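Local coordinates for protein putative glycyl-glycine endopeptidase lytM (Ruminococcus gnavus, PDB 3NYY) that is probably a zinc-type metalloendopeptidase of the M23 family, likely cleaving peptidoglycan cross-bridges, at residues 8-21 against 74-88. Residues are numbered along the deposited sequence; the frame is centred on the assembly and turned at random.
Sequences LQKPVVSQPDFRRQ and QTGWDAYVQSCRAIW. With SO4 (sulfate ion), chain F; SO4 (sulfate ion), chain E.
Phe18 and Tyr80 both carry CG anti to the backbone N (chi1 178° for the phenylalanine), which sends each ring from its helix into the space between the two segments. Phe18 acts as a knob in a hole lined by Tyr80, Ser83, Cys84 and Ile87: its CZ lies 3.7 Å from Ile87 CD1, and Cys84 SG comes up at the ring edge, 3.9 Å from CE1, a sulfur-aromatic contact. The same sulfur rests over one face of the Tyr80 ring, toward its rim. Val12 meets that tyrosine at the ring edge with CG1, while Leu8 crosses it at about a right angle, CD1 packing 3.5 Å from Tyr80 CB. The tyrosine hydroxyl is tied to the carbonyl of Gly42 on helix 37-48.

These pieces belong to the LytM N-terminal domain, where helix 16-20 runs 27° from parallel to helix 77-88, the axes approaching to 12.3 Å. Strands 216-225 and 228-232, from the β-rich M23 part, reach this layer through Val13, Ala86 and Ile87.

Gln21, just past its helix with positive phi, bends at chi2 and uses both ends of its amide. NE2 passes over the centre of the Phe18 ring to bond Phe18 O at 2.9 Å; OE1 accepts Trp88 NE1 at 3.0 Å, in the carbonyl plane but with a bent N-H...O angle of 146°. A leucine here would probably leave the buried indole N-H without its acceptor and the Phe18 carbonyl without this donor. At the other end, one water joins Gln9 NE2 to Gln74 OE1 and Thr75 O, accepting from the first and donating to the other two; Gln9 NE2 also bonds the carbonyl O of Phe5.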
ATOM      1  N   LEU A   8      28.618   5.281  12.321  1.00 15.13           N
ATOM      2  CA  LEU A   8      29.107   6.495  11.707  1.00 17.77           C
ATOM      3  C   LEU A   8      30.535   6.288  11.164  1.00 18.89           C
ATOM      4  O   LEU A   8      30.975   7.090  10.355  1.00 21.09           O
ATOM      5  CB  LEU A   8      29.000   7.661  12.694  1.00 18.44           C
ATOM      6  CG  LEU A   8      29.169   9.063  12.204  1.00 22.70           C
ATOM      7  CD1 LEU A   8      27.981   9.365  11.250  1.00 22.05           C
ATOM      8  CD2 LEU A   8      29.203  10.018  13.408  1.00 23.58           C
ATOM      9  N   GLN A   9      31.208   5.199  11.535  1.00 17.18           N
ATOM     10  CA  GLN A   9      32.590   4.903  11.069  1.00 19.81           C
ATOM     11  C   GLN A   9      32.631   4.322   9.679  1.00 22.36           C
ATOM     12  O   GLN A   9      33.704   4.236   9.095  1.00 25.15           O
ATOM     13  CB  GLN A   9      33.332   3.948  12.013  1.00 20.66           C
ATOM     14  CG  GLN A   9      33.334   4.376  13.480  1.00 23.04           C
ATOM     15  CD  GLN A   9      33.708   5.809  13.662  1.00 27.84           C
ATOM     16  OE1 GLN A   9      34.833   6.197  13.352  1.00 32.96           O
ATOM     17  NE2 GLN A   9      32.773   6.618  14.159  1.00 24.66           N
ATOM     18  N   LYS A  10      31.475   3.895   9.154  1.00 22.82           N
ATOM     19  CA  LYS A  10      31.382   3.345   7.790  1.00 22.97           C
ATOM     20  C   LYS A  10      30.387   4.211   6.982  1.00 18.67           C
ATOM     21  O   LYS A  10      29.527   4.868   7.551  1.00 16.50           O
ATOM     22  CB  LYS A  10      30.823   1.915   7.833  1.00 25.36           C
ATOM     23  CG  LYS A  10      31.678   0.889   8.577  1.00 36.55           C
ATOM     24  CD  LYS A  10      32.867   0.434   7.743  1.00 42.21           C
ATOM     25  CE  LYS A  10      33.672  -0.661   8.452  1.00 49.44           C
ATOM     26  NZ  LYS A  10      34.281  -0.182   9.741  1.00 52.62           N
ATOM     27  N   PRO A  11      30.495   4.215   5.641  1.00 20.98           N
ATOM     28  CA  PRO A  11      29.519   4.972   4.855  1.00 17.44           C
ATOM     29  C   PRO A  11      28.095   4.554   5.222  1.00 13.66           C
ATOM     30  O   PRO A  11      27.801   3.338   5.377  1.00 15.28           O
ATOM     31  CB  PRO A  11      29.867   4.579   3.412  1.00 21.05           C
ATOM     32  CG  PRO A  11      31.328   4.217   3.481  1.00 22.30           C
ATOM     33  CD  PRO A  11      31.461   3.508   4.774  1.00 22.58           C
ATOM     34  N   VAL A  12      27.228   5.545   5.419  1.00 14.88           N
ATOM     35  CA  VAL A  12      25.919   5.251   6.010  1.00 14.88           C
ATOM     36  C   VAL A  12      24.857   4.885   4.979  1.00 14.29           C
ATOM     37  O   VAL A  12      23.958   4.118   5.279  1.00 12.62           O
ATOM     38  CB  VAL A  12      25.461   6.406   6.919  1.00 18.41           C
ATOM     39  CG1 VAL A  12      24.162   6.042   7.672  1.00 16.62           C
ATOM     40  CG2 VAL A  12      26.576   6.722   7.953  1.00 23.94           C
ATOM     41  N   VAL A  13      24.977   5.387   3.747  1.00 14.86           N
ATOM     42  CA  VAL A  13      23.907   5.221   2.735  1.00 12.81           C
ATOM     43  C   VAL A  13      23.552   3.758   2.464  1.00 14.43           C
ATOM     44  O   VAL A  13      22.362   3.421   2.377  1.00 17.97           O
ATOM     45  CB  VAL A  13      24.211   5.983   1.428  1.00 13.14           C
ATOM     46  CG1 VAL A  13      23.145   5.712   0.361  1.00 12.55           C
ATOM     47  CG2 VAL A  13      24.267   7.530   1.734  1.00 14.45           C
ATOM     48  N   SER A  14      24.544   2.876   2.382  1.00 14.50           N
ATOM     49  CA  SER A  14      24.273   1.454   2.128  1.00 15.54           C
ATOM     50  C   SER A  14      23.913   0.624   3.351  1.00 16.17           C
ATOM     51  O   SER A  14      23.609  -0.578   3.216  1.00 18.06           O
ATOM     52  CB  SER A  14      25.443   0.812   1.380  1.00 17.57           C
ATOM     53  OG  SER A  14      26.628   0.935   2.095  1.00 19.66           O
ATOM     54  N   GLN A  15      23.884   1.226   4.539  1.00 14.81           N
ATOM     55  CA  GLN A  15      23.494   0.471   5.731  1.00 12.18           C
ATOM     56  C   GLN A  15      21.984   0.225   5.683  1.00 12.73           C
ATOM     57  O   GLN A  15      21.197   1.154   5.496  1.00 12.87           O
ATOM     58  CB  GLN A  15      23.879   1.205   7.022  1.00 12.43           C
ATOM     59  CG  GLN A  15      25.407   1.453   7.093  1.00 15.98           C
ATOM     60  CD  GLN A  15      25.894   2.108   8.394  1.00 20.35           C
ATOM     61  OE1 GLN A  15      25.220   2.070   9.406  1.00 17.50           O
ATOM     62  NE2 GLN A  15      27.051   2.774   8.333  1.00 14.21           N
ATOM     63  N   PRO A  16      21.574  -1.036   5.853  1.00 12.62           N
ATOM     64  CA  PRO A  16      20.144  -1.347   5.732  1.00 14.44           C
ATOM     65  C   PRO A  16      19.219  -0.507   6.625  1.00 15.83           C
ATOM     66  O   PRO A  16      18.125  -0.114   6.170  1.00 14.41           O
ATOM     67  CB  PRO A  16      20.083  -2.800   6.157  1.00 17.64           C
ATOM     68  CG  PRO A  16      21.396  -3.354   5.692  1.00 19.98           C
ATOM     69  CD  PRO A  16      22.372  -2.260   5.986  1.00 16.08           C
ATOM     70  N   ASP A  17      19.605  -0.215   7.874  1.00 13.69           N
ATOM     71  CA  ASP A  17      18.725   0.560   8.734  1.00 12.47           C
ATOM     72  C   ASP A  17      18.596   2.028   8.257  1.00 13.11           C
ATOM     73  O   ASP A  17      17.537   2.609   8.392  1.00 15.02           O
ATOM     74  CB  ASP A  17      19.191   0.549  10.199  1.00 13.30           C
ATOM     75  CG  ASP A  17      19.014  -0.786  10.878  1.00 21.59           C
ATOM     76  OD1 ASP A  17      18.191  -1.612  10.444  1.00 20.13           O
ATOM     77  OD2 ASP A  17      19.714  -1.017  11.880  1.00 22.33           O
ATOM     78  N   PHE A  18      19.652   2.606   7.684  1.00 12.13           N
ATOM     79  CA  PHE A  18      19.524   3.909   7.080  1.00 11.11           C
ATOM     80  C   PHE A  18      18.575   3.857   5.876  1.00 10.64           C
ATOM     81  O   PHE A  18      17.685   4.706   5.721  1.00 11.58           O
ATOM     82  CB  PHE A  18      20.884   4.465   6.681  1.00 12.75           C
ATOM     83  CG  PHE A  18      20.800   5.796   6.011  1.00 11.00           C
ATOM     84  CD1 PHE A  18      20.716   6.966   6.778  1.00 14.12           C
ATOM     85  CD2 PHE A  18      20.727   5.899   4.629  1.00 11.56           C
ATOM     86  CE1 PHE A  18      20.630   8.215   6.156  1.00 15.46           C
ATOM     87  CE2 PHE A  18      20.612   7.145   4.008  1.00 14.62           C
ATOM     88  CZ  PHE A  18      20.561   8.310   4.777  1.00 13.18           C
ATOM     89  N   ARG A  19      18.760   2.870   5.027  1.00 10.70           N
ATOM     90  CA  ARG A  19      17.920   2.785   3.830  1.00 11.17           C
ATOM     91  C   ARG A  19      16.450   2.661   4.160  1.00 11.54           C
ATOM     92  O   ARG A  19      15.592   3.186   3.439  1.00 11.79           O
ATOM     93  CB  ARG A  19      18.367   1.668   2.912  1.00 11.07           C
ATOM     94  CG  ARG A  19      19.745   1.850   2.379  1.00 10.17           C
ATOM     95  CD  ARG A  19      20.176   0.660   1.539  1.00 11.40           C
ATOM     96  NE  ARG A  19      19.413   0.581   0.291  1.00 11.98           N
ATOM     97  CZ  ARG A  19      19.477  -0.399  -0.597  1.00 12.64           C
ATOM     98  NH1 ARG A  19      20.274  -1.462  -0.412  1.00 15.39           N
ATOM     99  NH2 ARG A  19      18.747  -0.349  -1.715  1.00 13.73           N
ATOM    100  N   ARG A  20      16.168   1.954   5.262  1.00 11.57           N
ATOM    101  CA  ARG A  20      14.779   1.760   5.696  1.00 11.98           C
ATOM    102  C   ARG A  20      14.090   3.023   6.234  1.00 13.02           C
ATOM    103  O   ARG A  20      12.871   3.131   6.174  1.00 13.31           O
ATOM    104  CB  ARG A  20      14.738   0.612   6.712  1.00 14.88           C
ATOM    105  CG  ARG A  20      13.319   0.281   7.253  1.00 18.77           C
ATOM    106  CD  ARG A  20      13.274  -1.037   8.017  1.00 24.20           C
ATOM    107  NE  ARG A  20      14.324  -1.108   9.036  1.00 23.93           N
ATOM    108  CZ  ARG A  20      14.201  -0.740  10.300  1.00 22.51           C
ATOM    109  NH1 ARG A  20      13.053  -0.266  10.777  1.00 27.10           N
ATOM    110  NH2 ARG A  20      15.260  -0.806  11.104  1.00 27.47           N
ATOM    111  N   GLN A  21      14.871   3.977   6.757  1.00 10.22           N
ATOM    112  CA  GLN A  21      14.386   5.272   7.257  1.00 10.19           C
ATOM    113  C   GLN A  21      13.378   5.113   8.381  1.00 13.63           C
ATOM    114  O   GLN A  21      12.246   5.528   8.252  1.00 14.94           O
ATOM    115  CB  GLN A  21      13.802   6.103   6.117  1.00 11.75           C
ATOM    116  CG  GLN A  21      14.764   6.437   5.024  1.00 10.85           C
ATOM    117  CD  GLN A  21      15.601   7.672   5.250  1.00 12.55           C
ATOM    118  OE1 GLN A  21      15.081   8.796   5.303  1.00 12.44           O
ATOM    119  NE2 GLN A  21      16.950   7.467   5.384  1.00 11.08           N
ATOM    120  N   GLN A  74      31.957  14.536  15.546  1.00 19.45           N
ATOM    121  CA  GLN A  74      32.354  13.222  15.118  1.00 19.13           C
ATOM    122  C   GLN A  74      32.898  13.280  13.698  1.00 21.28           C
ATOM    123  O   GLN A  74      32.322  13.945  12.829  1.00 18.25           O
ATOM    124  CB  GLN A  74      31.189  12.256  15.131  1.00 20.22           C
ATOM    125  CG  GLN A  74      30.665  11.953  16.504  1.00 18.23           C
ATOM    126  CD  GLN A  74      31.631  11.115  17.334  1.00 23.55           C
ATOM    127  OE1 GLN A  74      32.479  10.378  16.805  1.00 22.74           O
ATOM    128  NE2 GLN A  74      31.484  11.207  18.615  1.00 17.58           N
ATOM    129  N   THR A  75      34.022  12.604  13.482  0.50 19.52           N
ATOM    130  CA  THR A  75      34.435  12.318  12.134  0.50 20.57           C
ATOM    131  C   THR A  75      33.336  11.447  11.559  0.50 18.35           C
ATOM    132  O   THR A  75      32.813  10.542  12.236  0.50 17.66           O
ATOM    133  CB  THR A  75      35.788  11.600  12.085  0.50 22.42           C
ATOM    134  OG1 THR A  75      35.652  10.307  12.678  0.50 27.25           O
ATOM    135  CG2 THR A  75      36.831  12.427  12.841  0.50 21.46           C
ATOM    136  N   GLY A  76      32.938  11.763  10.333  0.50 19.22           N
ATOM    137  CA  GLY A  76      31.816  11.096   9.706  0.50 18.47           C
ATOM    138  C   GLY A  76      30.531  11.910   9.745  0.50 17.53           C
ATOM    139  O   GLY A  76      29.647  11.703   8.897  0.50 16.47           O
ATOM    140  N   TRP A  77      30.392  12.813  10.724  1.00 15.98           N
ATOM    141  CA  TRP A  77      29.174  13.649  10.792  1.00 13.45           C
ATOM    142  C   TRP A  77      28.858  14.356   9.472  1.00 15.74           C
ATOM    143  O   TRP A  77      27.721  14.266   8.997  1.00 14.35           O
ATOM    144  CB  TRP A  77      29.275  14.666  11.909  1.00 15.38           C
ATOM    145  CG  TRP A  77      28.187  15.682  11.880  1.00 13.72           C
ATOM    146  CD1 TRP A  77      28.329  16.961  11.514  1.00 17.43           C
ATOM    147  CD2 TRP A  77      26.821  15.507  12.254  1.00 14.82           C
ATOM    148  NE1 TRP A  77      27.123  17.613  11.589  1.00 16.12           N
ATOM    149  CE2 TRP A  77      26.178  16.748  12.031  1.00 15.43           C
ATOM    150  CE3 TRP A  77      26.060  14.417  12.681  1.00 15.85           C
ATOM    151  CZ2 TRP A  77      24.816  16.947  12.280  1.00 15.58           C
ATOM    152  CZ3 TRP A  77      24.703  14.604  12.920  1.00 20.28           C
ATOM    153  CH2 TRP A  77      24.091  15.863  12.701  1.00 17.44           C
ATOM    154  N   ASP A  78      29.847  15.029   8.904  1.00 16.00           N
ATOM    155  CA  ASP A  78      29.590  15.857   7.715  1.00 16.68           C
ATOM    156  C   ASP A  78      28.944  15.046   6.593  1.00 16.02           C
ATOM    157  O   ASP A  78      27.909  15.452   6.048  1.00 14.71           O
ATOM    158  CB  ASP A  78      30.838  16.583   7.221  1.00 19.27           C
ATOM    159  CG  ASP A  78      31.247  17.738   8.165  1.00 25.70           C
ATOM    160  OD1 ASP A  78      30.409  18.267   8.960  1.00 24.08           O
ATOM    161  OD2 ASP A  78      32.418  18.115   8.096  1.00 31.15           O
ATOM    162  N   ALA A  79      29.516  13.887   6.279  1.00 15.92           N
ATOM    163  CA  ALA A  79      28.936  13.072   5.184  1.00 14.75           C
ATOM    164  C   ALA A  79      27.552  12.538   5.530  1.00 13.61           C
ATOM    165  O   ALA A  79      26.670  12.491   4.673  1.00 14.47           O
ATOM    166  CB  ALA A  79      29.881  11.913   4.816  1.00 17.07           C
ATOM    167  N   TYR A  80      27.399  12.103   6.776  1.00 11.12           N
ATOM    168  CA  TYR A  80      26.159  11.549   7.253  1.00 12.62           C
ATOM    169  C   TYR A  80      25.019  12.526   7.253  1.00 13.37           C
ATOM    170  O   TYR A  80      23.938  12.202   6.751  1.00 13.76           O
ATOM    171  CB  TYR A  80      26.336  10.999   8.653  1.00 12.73           C
ATOM    172  CG  TYR A  80      25.087  10.595   9.378  1.00 12.65           C
ATOM    173  CD1 TYR A  80      24.341   9.497   8.975  1.00 14.90           C
ATOM    174  CD2 TYR A  80      24.634  11.292  10.473  1.00 14.23           C
ATOM    175  CE1 TYR A  80      23.212   9.095   9.662  1.00 17.30           C
ATOM    176  CE2 TYR A  80      23.524  10.895  11.183  1.00 11.62           C
ATOM    177  CZ  TYR A  80      22.798   9.792  10.781  1.00 13.68           C
ATOM    178  OH  TYR A  80      21.683   9.343  11.450  1.00 14.08           O
ATOM    179  N   VAL A  81      25.236  13.713   7.810  1.00 13.30           N
ATOM    180  CA  VAL A  81      24.151  14.703   7.856  1.00 11.73           C
ATOM    181  C   VAL A  81      23.811  15.208   6.424  1.00 14.54           C
ATOM    182  O   VAL A  81      22.658  15.546   6.138  1.00 12.80           O
ATOM    183  CB  VAL A  81      24.438  15.884   8.822  1.00 10.13           C
ATOM    184  CG1 VAL A  81      25.597  16.826   8.307  1.00 10.93           C
ATOM    185  CG2 VAL A  81      23.138  16.660   9.119  1.00 12.00           C
ATOM    186  N   GLN A  82      24.806  15.230   5.542  1.00 12.87           N
ATOM    187  CA  GLN A  82      24.543  15.628   4.155  1.00 12.36           C
ATOM    188  C   GLN A  82      23.593  14.605   3.529  1.00 12.01           C
ATOM    189  O   GLN A  82      22.671  15.014   2.808  1.00 12.58           O
ATOM    190  CB  GLN A  82      25.821  15.745   3.340  1.00 12.61           C
ATOM    191  CG  GLN A  82      25.603  16.018   1.860  1.00 15.56           C
ATOM    192  CD  GLN A  82      26.929  16.083   1.122  1.00 23.03           C
ATOM    193  OE1 GLN A  82      27.764  15.185   1.240  1.00 33.76           O
ATOM    194  NE2 GLN A  82      27.150  17.171   0.396  1.00 32.29           N
ATOM    195  N   SER A  83      23.792  13.287   3.801  1.00 12.61           N
ATOM    196  CA  SER A  83      22.901  12.262   3.279  1.00 11.80           C
ATOM    197  C   SER A  83      21.471  12.423   3.822  1.00 12.70           C
ATOM    198  O   SER A  83      20.498  12.338   3.055  1.00 11.93           O
ATOM    199  CB  SER A  83      23.423  10.835   3.529  1.00 13.25           C
ATOM    200  OG  SER A  83      24.679  10.667   2.878  1.00 16.28           O
ATOM    201  N   CYS A  84      21.345  12.677   5.130  1.00 11.34           N
ATOM    202  CA  CYS A  84      20.039  12.897   5.749  1.00 10.70           C
ATOM    203  C   CYS A  84      19.365  14.133   5.138  1.00 10.25           C
ATOM    204  O   CYS A  84      18.188  14.057   4.765  1.00 12.16           O
ATOM    205  CB  CYS A  84      20.154  13.069   7.247  1.00  9.97           C
ATOM    206  SG  CYS A  84      20.810  11.618   8.120  1.00 12.73           S
ATOM    207  N   ARG A  85      20.094  15.239   5.020  1.00 10.90           N
ATOM    208  CA  ARG A  85      19.505  16.443   4.432  1.00 10.84           C
ATOM    209  C   ARG A  85      19.167  16.281   2.941  1.00 11.54           C
ATOM    210  O   ARG A  85      18.186  16.841   2.444  1.00 10.49           O
ATOM    211  CB  ARG A  85      20.427  17.640   4.644  1.00 11.42           C
ATOM    212  CG  ARG A  85      20.508  18.119   6.106  1.00 11.62           C
ATOM    213  CD  ARG A  85      21.431  19.291   6.145  1.00 14.99           C
ATOM    214  NE  ARG A  85      21.486  19.846   7.488  1.00 14.58           N
ATOM    215  CZ  ARG A  85      22.585  20.118   8.181  1.00 15.05           C
ATOM    216  NH1 ARG A  85      23.799  19.917   7.686  1.00 16.33           N
ATOM    217  NH2 ARG A  85      22.465  20.628   9.411  1.00 15.78           N
ATOM    218  N   ALA A  86      19.939  15.457   2.224  1.00 11.28           N
ATOM    219  CA  ALA A  86      19.667  15.230   0.796  1.00 11.68           C
ATOM    220  C   ALA A  86      18.275  14.581   0.635  1.00 11.55           C
ATOM    221  O   ALA A  86      17.578  14.878  -0.331  1.00 12.88           O
ATOM    222  CB  ALA A  86      20.740  14.339   0.175  1.00 10.05           C
ATOM    223  N   ILE A  87      17.868  13.690   1.546  1.00  9.79           N
ATOM    224  CA  ILE A  87      16.558  13.053   1.500  1.00  9.49           C
ATOM    225  C   ILE A  87      15.444  14.006   1.946  1.00 12.17           C
ATOM    226  O   ILE A  87      14.384  14.057   1.331  1.00 12.67           O
ATOM    227  CB  ILE A  87      16.519  11.781   2.346  1.00  9.74           C
ATOM    228  CG1 ILE A  87      17.504  10.765   1.788  1.00 13.52           C
ATOM    229  CG2 ILE A  87      15.106  11.094   2.440  1.00 11.74           C
ATOM    230  CD1 ILE A  87      17.771   9.643   2.781  1.00 13.23           C
ATOM    231  N   TRP A  88      15.698  14.725   3.039  1.00  9.82           N
ATOM    232  CA  TRP A  88      14.635  15.412   3.800  1.00 11.12           C
ATOM    233  C   TRP A  88      14.521  16.894   3.489  1.00 11.45           C
ATOM    234  O   TRP A  88      13.405  17.399   3.454  1.00 15.02           O
ATOM    235  CB  TRP A  88      14.810  15.228   5.323  1.00  9.61           C
ATOM    236  CG  TRP A  88      14.523  13.840   5.741  1.00  9.53           C
ATOM    237  CD1 TRP A  88      15.366  12.788   5.631  1.00 12.34           C
ATOM    238  CD2 TRP A  88      13.289  13.341   6.268  1.00 11.35           C
ATOM    239  NE1 TRP A  88      14.717  11.624   6.075  1.00 10.31           N
ATOM    240  CE2 TRP A  88      13.454  11.953   6.474  1.00 10.56           C
ATOM    241  CE3 TRP A  88      12.064  13.918   6.580  1.00 10.86           C
ATOM    242  CZ2 TRP A  88      12.441  11.151   6.971  1.00 11.56           C
ATOM    243  CZ3 TRP A  88      11.056  13.106   7.148  1.00 11.28           C
ATOM    244  CH2 TRP A  88      11.244  11.741   7.312  1.00 11.84           C
TER
HETATM  245  S   SO4 F 284      26.232  21.003  10.130  1.00 39.62           S
HETATM  246  O1  SO4 F 284      25.127  20.063  10.346  1.00 48.63           O
HETATM  247  O2  SO4 F 284      26.569  21.031   8.712  1.00 45.34           O
HETATM  248  O3  SO4 F 284      25.818  22.314  10.591  1.00 46.61           O
HETATM  249  O4  SO4 F 284      27.348  20.461  10.910  1.00 44.37           O
HETATM  250  S   SO4 E 283      21.316  -4.314  -3.047  1.00 80.22           S
HETATM  251  O1  SO4 E 283      20.816  -3.010  -2.643  1.00 78.73           O
HETATM  252  O2  SO4 E 283      21.536  -4.288  -4.492  1.00 81.42           O
HETATM  253  O3  SO4 E 283      22.554  -4.596  -2.318  1.00 82.00           O
HETATM  254  O4  SO4 E 283      20.338  -5.358  -2.727  1.00 84.02           O
HETATM  255  O   HOH W   1      33.340   9.372  14.443  0.50 17.86           O